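Long-range contact in beta-lactamase-like protein (PDB 6B9V), which is a diphosphatase of the PhnP family, with a metallo-beta-lactamase fold, that cleaves reactive FAD photoproducts, probably with its bound manganese ions: residues V216-F229 with L245-L258. Residues are numbered along the deposited sequence; the frame is centred on the assembly and turned at random.
Sequences VSIAEKLKAKHTYF and LPAGIQLAHDGLKL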
ATOM      1  N   VAL A 216      26.802 -12.145   5.441  1.00 15.84           N
ATOM      2  CA  VAL A 216      27.902 -11.989   6.394  1.00 19.32           C
ATOM      3  C   VAL A 216      29.272 -12.155   5.701  1.00 19.79           C
ATOM      4  O   VAL A 216      30.202 -11.374   5.961  1.00 18.56           O
ATOM      5  CB  VAL A 216      27.780 -12.978   7.569  1.00 16.75           C
ATOM      6  CG1 VAL A 216      29.088 -13.055   8.344  1.00 24.21           C
ATOM      7  CG2 VAL A 216      26.619 -12.567   8.500  1.00 16.45           C
ATOM      8  N   SER A 217      29.413 -13.154   4.825  1.00 20.96           N
ATOM      9  CA  SER A 217      30.674 -13.314   4.078  1.00 27.64           C
ATOM     10  C   SER A 217      31.032 -12.102   3.211  1.00 25.45           C
ATOM     11  O   SER A 217      32.200 -11.645   3.177  1.00 19.84           O
ATOM     12  CB  SER A 217      30.620 -14.554   3.192  1.00 28.90           C
ATOM     13  OG  SER A 217      30.738 -15.708   3.985  1.00 42.87           O
ATOM     14  N   ILE A 218      30.027 -11.606   2.492  1.00 18.52           N
ATOM     15  CA  ILE A 218      30.191 -10.389   1.702  1.00 18.10           C
ATOM     16  C   ILE A 218      30.587  -9.218   2.603  1.00 20.47           C
ATOM     17  O   ILE A 218      31.525  -8.466   2.295  1.00 18.89           O
ATOM     18  CB  ILE A 218      28.890 -10.065   0.921  1.00 21.17           C
ATOM     19  CG1 ILE A 218      28.665 -11.125  -0.166  1.00 20.36           C
ATOM     20  CG2 ILE A 218      28.929  -8.647   0.333  1.00 20.25           C
ATOM     21  CD1 ILE A 218      27.256 -11.104  -0.791  1.00 19.82           C
ATOM     22  N   ALA A 219      29.889  -9.078   3.728  1.00 17.76           N
ATOM     23  CA  ALA A 219      30.161  -8.000   4.683  1.00 20.98           C
ATOM     24  C   ALA A 219      31.608  -8.045   5.178  1.00 20.24           C
ATOM     25  O   ALA A 219      32.263  -7.008   5.340  1.00 21.23           O
ATOM     26  CB  ALA A 219      29.189  -8.072   5.872  1.00 16.97           C
ATOM     27  N   GLU A 220      32.111  -9.251   5.409  1.00 20.20           N
ATOM     28  CA  GLU A 220      33.464  -9.395   5.925  1.00 19.99           C
ATOM     29  C   GLU A 220      34.511  -9.187   4.829  1.00 26.63           C
ATOM     30  O   GLU A 220      35.672  -8.890   5.119  1.00 27.58           O
ATOM     31  CB  GLU A 220      33.617 -10.754   6.605  1.00 25.67           C
ATOM     32  CG  GLU A 220      32.848 -10.794   7.930  1.00 42.15           C
ATOM     33  CD  GLU A 220      32.931 -12.125   8.656  1.00 55.00           C
ATOM     34  OE1 GLU A 220      32.630 -12.152   9.872  1.00 61.92           O
ATOM     35  OE2 GLU A 220      33.282 -13.139   8.016  1.00 56.15           O
ATOM     36  N   LYS A 221      34.103  -9.319   3.572  1.00 23.14           N
ATOM     37  CA  LYS A 221      34.999  -8.949   2.484  1.00 21.69           C
ATOM     38  C   LYS A 221      35.039  -7.435   2.265  1.00 24.66           C
ATOM     39  O   LYS A 221      36.096  -6.876   1.950  1.00 21.79           O
ATOM     40  CB  LYS A 221      34.599  -9.648   1.183  1.00 23.34           C
ATOM     41  CG  LYS A 221      34.961 -11.129   1.123  1.00 30.71           C
ATOM     42  CD  LYS A 221      34.370 -11.765  -0.133  1.00 38.25           C
ATOM     43  CE  LYS A 221      34.808 -13.217  -0.300  1.00 47.59           C
ATOM     44  NZ  LYS A 221      34.417 -14.055   0.869  1.00 52.14           N
ATOM     45  N   LEU A 222      33.896  -6.772   2.401  1.00 18.42           N
ATOM     46  CA  LEU A 222      33.841  -5.341   2.089  1.00 22.39           C
ATOM     47  C   LEU A 222      34.236  -4.439   3.270  1.00 19.44           C
ATOM     48  O   LEU A 222      34.617  -3.284   3.066  1.00 23.60           O
ATOM     49  CB  LEU A 222      32.454  -4.965   1.583  1.00 22.95           C
ATOM     50  CG  LEU A 222      32.040  -5.596   0.248  1.00 20.67           C
ATOM     51  CD1 LEU A 222      30.600  -5.226  -0.079  1.00 19.77           C
ATOM     52  CD2 LEU A 222      32.984  -5.139  -0.864  1.00 19.92           C
ATOM     53  N   LYS A 223      34.136  -4.963   4.487  1.00 20.02           N
ATOM     54  CA  LYS A 223      34.651  -4.277   5.681  1.00 21.71           C
ATOM     55  C   LYS A 223      34.152  -2.843   5.872  1.00 19.98           C
ATOM     56  O   LYS A 223      34.934  -1.957   6.201  1.00 20.62           O
ATOM     57  CB  LYS A 223      36.185  -4.270   5.649  1.00 25.40           C
ATOM     58  CG  LYS A 223      36.788  -5.649   5.627  1.00 23.39           C
ATOM     59  CD  LYS A 223      38.318  -5.595   5.569  1.00 31.82           C
ATOM     60  CE  LYS A 223      38.911  -6.912   6.039  1.00 43.24           C
ATOM     61  NZ  LYS A 223      38.306  -8.057   5.314  1.00 47.06           N
ATOM     62  N   ALA A 224      32.857  -2.611   5.661  1.00 17.55           N
ATOM     63  CA  ALA A 224      32.261  -1.325   6.008  1.00 20.55           C
ATOM     64  C   ALA A 224      32.355  -1.154   7.512  1.00 22.23           C
ATOM     65  O   ALA A 224      32.436  -2.152   8.230  1.00 18.44           O
ATOM     66  CB  ALA A 224      30.796  -1.239   5.553  1.00 20.92           C
ATOM     67  N   LYS A 225      32.357   0.096   7.987  1.00 20.94           N
ATOM     68  CA  LYS A 225      32.407   0.350   9.428  1.00 21.35           C
ATOM     69  C   LYS A 225      31.210  -0.317  10.113  1.00 19.28           C
ATOM     70  O   LYS A 225      31.362  -1.019  11.114  1.00 18.46           O
ATOM     71  CB  LYS A 225      32.407   1.850   9.727  1.00 22.35           C
ATOM     72  CG  LYS A 225      33.764   2.507   9.744  1.00 41.43           C
ATOM     73  CD  LYS A 225      33.654   3.903  10.351  1.00 52.20           C
ATOM     74  CE  LYS A 225      32.866   3.863  11.658  1.00 54.37           C
ATOM     75  NZ  LYS A 225      32.662   5.213  12.248  1.00 62.01           N
ATOM     76  N   HIS A 226      30.026  -0.078   9.565  1.00 17.62           N
ATOM     77  CA  HIS A 226      28.804  -0.734  10.024  1.00 18.14           C
ATOM     78  C   HIS A 226      28.023  -1.281   8.841  1.00 23.29           C
ATOM     79  O   HIS A 226      27.766  -0.562   7.862  1.00 17.10           O
ATOM     80  CB  HIS A 226      27.928   0.236  10.825  1.00 17.32           C
ATOM     81  CG  HIS A 226      28.562   0.680  12.107  1.00 31.18           C
ATOM     82  ND1 HIS A 226      29.218   1.884  12.234  1.00 35.96           N
ATOM     83  CD2 HIS A 226      28.676   0.059  13.306  1.00 37.74           C
ATOM     84  CE1 HIS A 226      29.697   1.995  13.460  1.00 45.16           C
ATOM     85  NE2 HIS A 226      29.384   0.901  14.131  1.00 43.86           N
ATOM     86  N   THR A 227      27.640  -2.550   8.936  1.00 16.53           N
ATOM     87  CA  THR A 227      26.861  -3.176   7.880  1.00 13.92           C
ATOM     88  C   THR A 227      25.470  -3.511   8.441  1.00 17.13           C
ATOM     89  O   THR A 227      25.348  -4.034   9.550  1.00 16.36           O
ATOM     90  CB  THR A 227      27.543  -4.464   7.341  1.00 14.37           C
ATOM     91  OG1 THR A 227      28.866  -4.165   6.862  1.00 16.43           O
ATOM     92  CG2 THR A 227      26.725  -5.072   6.209  1.00 17.46           C
ATOM     93  N   TYR A 228      24.435  -3.195   7.675  1.00 15.50           N
ATOM     94  CA  TYR A 228      23.062  -3.484   8.066  1.00 13.50           C
ATOM     95  C   TYR A 228      22.407  -4.370   7.029  1.00 14.31           C
ATOM     96  O   TYR A 228      22.587  -4.161   5.829  1.00 16.05           O
ATOM     97  CB  TYR A 228      22.256  -2.184   8.213  1.00 12.71           C
ATOM     98  CG  TYR A 228      22.797  -1.321   9.312  1.00 16.01           C
ATOM     99  CD1 TYR A 228      23.779  -0.377   9.056  1.00 24.93           C
ATOM    100  CD2 TYR A 228      22.367  -1.491  10.612  1.00 17.45           C
ATOM    101  CE1 TYR A 228      24.295   0.393  10.066  1.00 26.59           C
ATOM    102  CE2 TYR A 228      22.881  -0.714  11.636  1.00 23.40           C
ATOM    103  CZ  TYR A 228      23.836   0.228  11.348  1.00 27.20           C
ATOM    104  OH  TYR A 228      24.363   0.998  12.352  1.00 33.48           O
ATOM    105  N   PHE A 229      21.628  -5.346   7.478  1.00 13.35           N
ATOM    106  CA  PHE A 229      20.911  -6.199   6.546  1.00 14.79           C
ATOM    107  C   PHE A 229      19.460  -5.744   6.406  1.00 13.93           C
ATOM    108  O   PHE A 229      18.838  -5.277   7.374  1.00 15.18           O
ATOM    109  CB  PHE A 229      20.944  -7.661   6.984  1.00 15.52           C
ATOM    110  CG  PHE A 229      22.324  -8.290   6.960  1.00 14.10           C
ATOM    111  CD1 PHE A 229      23.333  -7.782   6.151  1.00 15.37           C
ATOM    112  CD2 PHE A 229      22.599  -9.393   7.749  1.00 16.87           C
ATOM    113  CE1 PHE A 229      24.606  -8.380   6.127  1.00 18.30           C
ATOM    114  CE2 PHE A 229      23.867  -9.997   7.735  1.00 21.28           C
ATOM    115  CZ  PHE A 229      24.864  -9.490   6.923  1.00 17.41           C
ATOM    116  N   LEU A 245      25.295 -12.115  15.594  1.00 25.22           N
ATOM    117  CA  LEU A 245      26.102 -11.629  14.463  1.00 18.85           C
ATOM    118  C   LEU A 245      27.442 -11.032  14.903  1.00 19.80           C
ATOM    119  O   LEU A 245      27.591 -10.615  16.048  1.00 25.73           O
ATOM    120  CB  LEU A 245      25.307 -10.577  13.664  1.00 16.25           C
ATOM    121  CG  LEU A 245      24.129 -11.098  12.850  1.00 16.97           C
ATOM    122  CD1 LEU A 245      23.327  -9.899  12.318  1.00 20.19           C
ATOM    123  CD2 LEU A 245      24.585 -11.982  11.690  1.00 17.53           C
ATOM    124  N   PRO A 246      28.425 -10.989  13.988  1.00 21.01           N
ATOM    125  CA  PRO A 246      29.720 -10.383  14.317  1.00 23.39           C
ATOM    126  C   PRO A 246      29.606  -8.896  14.617  1.00 30.12           C
ATOM    127  O   PRO A 246      28.693  -8.247  14.102  1.00 20.85           O
ATOM    128  CB  PRO A 246      30.545 -10.606  13.046  1.00 25.78           C
ATOM    129  CG  PRO A 246      29.939 -11.774  12.402  1.00 22.85           C
ATOM    130  CD  PRO A 246      28.465 -11.691  12.692  1.00 20.60           C
ATOM    131  N   ALA A 247      30.529  -8.367  15.419  1.00 27.09           N
ATOM    132  CA  ALA A 247      30.591  -6.927  15.654  1.00 29.71           C
ATOM    133  C   ALA A 247      30.593  -6.179  14.327  1.00 26.32           C
ATOM    134  O   ALA A 247      31.238  -6.597  13.371  1.00 26.58           O
ATOM    135  CB  ALA A 247      31.828  -6.561  16.475  1.00 26.10           C
ATOM    136  N   GLY A 248      29.839  -5.094  14.264  1.00 24.04           N
ATOM    137  CA  GLY A 248      29.796  -4.289  13.056  1.00 29.64           C
ATOM    138  C   GLY A 248      28.781  -4.735  12.018  1.00 27.05           C
ATOM    139  O   GLY A 248      28.681  -4.123  10.951  1.00 22.32           O
ATOM    140  N   ILE A 249      28.040  -5.801  12.323  1.00 19.97           N
ATOM    141  CA  ILE A 249      27.044  -6.352  11.411  1.00 17.56           C
ATOM    142  C   ILE A 249      25.723  -6.552  12.154  1.00 22.84           C
ATOM    143  O   ILE A 249      25.693  -7.206  13.192  1.00 19.96           O
ATOM    144  CB  ILE A 249      27.526  -7.706  10.809  1.00 18.09           C
ATOM    145  CG1 ILE A 249      28.870  -7.528  10.097  1.00 18.53           C
ATOM    146  CG2 ILE A 249      26.505  -8.274   9.857  1.00 16.14           C
ATOM    147  CD1 ILE A 249      29.463  -8.830   9.533  1.00 23.48           C
ATOM    148  N   GLN A 250      24.635  -5.967  11.661  1.00 16.45           N
ATOM    149  CA  GLN A 250      23.351  -6.107  12.357  1.00 13.75           C
ATOM    150  C   GLN A 250      22.196  -6.126  11.369  1.00 16.21           C
ATOM    151  O   GLN A 250      22.317  -5.571  10.276  1.00 14.57           O
ATOM    152  CB  GLN A 250      23.137  -4.951  13.350  1.00 14.04           C
ATOM    153  CG  GLN A 250      24.091  -4.870  14.529  1.00 23.45           C
ATOM    154  CD  GLN A 250      23.781  -5.879  15.625  1.00 34.48           C
ATOM    155  OE1 GLN A 250      23.072  -5.566  16.585  1.00 39.44           O
ATOM    156  NE2 GLN A 250      24.330  -7.089  15.498  1.00 31.21           N
ATOM    157  N   LEU A 251      21.064  -6.730  11.746  1.00 12.87           N
ATOM    158  CA  LEU A 251      19.837  -6.498  10.989  1.00 12.25           C
ATOM    159  C   LEU A 251      19.399  -5.052  11.189  1.00 15.59           C
ATOM    160  O   LEU A 251      19.422  -4.544  12.322  1.00 13.00           O
ATOM    161  CB  LEU A 251      18.698  -7.438  11.437  1.00 12.29           C
ATOM    162  CG  LEU A 251      18.966  -8.951  11.446  1.00 16.13           C
ATOM    163  CD1 LEU A 251      17.703  -9.693  11.883  1.00 13.81           C
ATOM    164  CD2 LEU A 251      19.403  -9.433  10.077  1.00 19.76           C
ATOM    165  N   ALA A 252      19.003  -4.386  10.106  1.00 12.46           N
ATOM    166  CA  ALA A 252      18.334  -3.081  10.239  1.00 15.45           C
ATOM    167  C   ALA A 252      16.966  -3.211  10.915  1.00 14.77           C
ATOM    168  O   ALA A 252      16.460  -4.322  11.116  1.00 15.43           O
ATOM    169  CB  ALA A 252      18.174  -2.417   8.880  1.00 14.37           C
ATOM    170  N   HIS A 253      16.361  -2.071  11.257  1.00 13.93           N
ATOM    171  CA  HIS A 253      14.971  -2.067  11.719  1.00 14.85           C
ATOM    172  C   HIS A 253      14.257  -0.837  11.167  1.00 16.54           C
ATOM    173  O   HIS A 253      14.903   0.157  10.795  1.00 12.94           O
ATOM    174  CB  HIS A 253      14.873  -2.092  13.261  1.00 11.63           C
ATOM    175  CG  HIS A 253      15.485  -0.903  13.936  1.00 15.07           C
ATOM    176  ND1 HIS A 253      16.786  -0.900  14.414  1.00 17.95           N
ATOM    177  CD2 HIS A 253      14.981   0.320  14.234  1.00 14.47           C
ATOM    178  CE1 HIS A 253      17.045   0.264  14.971  1.00 22.41           C
ATOM    179  NE2 HIS A 253      15.968   1.027  14.874  1.00 20.83           N
ATOM    180  N   ASP A 254      12.934  -0.920  11.079  1.00 12.38           N
ATOM    181  CA  ASP A 254      12.143   0.226  10.617  1.00 16.05           C
ATOM    182  C   ASP A 254      12.370   1.420  11.538  1.00 16.29           C
ATOM    183  O   ASP A 254      12.192   1.303  12.753  1.00 16.53           O
ATOM    184  CB  ASP A 254      10.642  -0.112  10.583  1.00 12.68           C
ATOM    185  CG  ASP A 254      10.261  -1.058   9.447  1.00 15.09           C
ATOM    186  OD1 ASP A 254      11.131  -1.783   8.903  1.00 14.49           O
ATOM    187  OD2 ASP A 254       9.059  -1.105   9.112  1.00 15.57           O
ATOM    188  N   GLY A 255      12.725   2.573  10.976  1.00 14.54           N
ATOM    189  CA  GLY A 255      12.910   3.767  11.782  1.00 14.40           C
ATOM    190  C   GLY A 255      14.363   4.060  12.129  1.00 18.52           C
ATOM    191  O   GLY A 255      14.685   5.133  12.633  1.00 15.85           O
ATOM    192  N   LEU A 256      15.247   3.111  11.848  1.00 15.43           N
ATOM    193  CA  LEU A 256      16.677   3.319  12.078  1.00 18.62           C
ATOM    194  C   LEU A 256      17.202   4.553  11.344  1.00 16.25           C
ATOM    195  O   LEU A 256      16.998   4.696  10.140  1.00 15.22           O
ATOM    196  CB  LEU A 256      17.465   2.090  11.628  1.00 16.77           C
ATOM    197  CG  LEU A 256      18.996   2.155  11.707  1.00 19.73           C
ATOM    198  CD1 LEU A 256      19.457   2.383  13.132  1.00 17.65           C
ATOM    199  CD2 LEU A 256      19.564   0.841  11.148  1.00 16.82           C
ATOM    200  N   LYS A 257      17.876   5.441  12.067  1.00 15.83           N
ATOM    201  CA  LYS A 257      18.485   6.610  11.449  1.00 19.00           C
ATOM    202  C   LYS A 257      19.999   6.563  11.630  1.00 20.27           C
ATOM    203  O   LYS A 257      20.486   6.272  12.713  1.00 19.50           O
ATOM    204  CB  LYS A 257      17.908   7.911  12.045  1.00 18.10           C
ATOM    205  CG  LYS A 257      16.469   8.163  11.632  1.00 26.50           C
ATOM    206  CD  LYS A 257      15.962   9.510  12.144  1.00 33.34           C
ATOM    207  CE  LYS A 257      14.590   9.827  11.579  1.00 30.43           C
ATOM    208  NZ  LYS A 257      14.623  10.251  10.139  1.00 27.71           N
ATOM    209  N   LEU A 258      20.729   6.868  10.564  1.00 15.09           N
ATOM    210  CA  LEU A 258      22.179   6.760  10.547  1.00 18.00           C
ATOM    211  C   LEU A 258      22.807   7.994   9.938  1.00 24.79           C
ATOM    212  O   LEU A 258      22.358   8.464   8.897  1.00 16.56           O
ATOM    213  CB  LEU A 258      22.602   5.536   9.747  1.00 19.53           C
ATOM    214  CG  LEU A 258      22.118   4.180  10.257  1.00 22.01           C
ATOM    215  CD1 LEU A 258      22.328   3.108   9.173  1.00 23.00           C
ATOM    216  CD2 LEU A 258      22.850   3.827  11.546  1.00 25.06           C
TER
HETATM  217  O   HOH W   1      30.786  -4.157   8.891  1.00 20.50           O
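Y228, F229 and I249 bury the most surface where strand 226-229 runs parallel to strand 249-251. Four backbone hydrogen bonds join the two segments. T227 N binds G248 O at 2.8 Å and T227 O accepts from Q250 N. F229 then repeats the pattern, its N on Q250 O and its O on A252 N. G248 sits in the type II turn that leads into strand 249-251, at backbone angles where a CB would jam against A247 O. A water links G248 O to A224 O and T227 OG1, closing the start of the ladder.

I249 and F229 project from one face of the sheet, under helix 216-222. The I249 branches part there. I249 CG2 lies 3.6 Å from F229 CZ, while I249 CD1, on an extended chain (chi2 177°), reaches A219 CB at 3.7 Å. V216 CG2 meets the F229 ring at its edge, in plane, and also touches L245 CD2 at 3.8 Å. L251 CD2 packs near the ring plane, by CB and CD2 of F229.

Y228 points to the other face, toward the second sheet. L258 comes from the opposite direction. Its CD1 lies 3.5 Å from Y228 CE1, and its CD2 methyl packs against Y228 OH. The L256 side chain crosses that of Y228 at about a right angle, with L256 CD2 3.7 Å from Y228 CD2. F197, on the neighbouring strand, also meets this ring.

The unit 226-230, 238-244, 249-251 is a beta-alpha-beta crossover at the edge of one sheet of the metallo-beta-lactamase sandwich. Direct hydrogen bonds between the segments are all backbone to backbone. They set the register of the edge strand, while apolar side chains seat the pair between helix and second sheet.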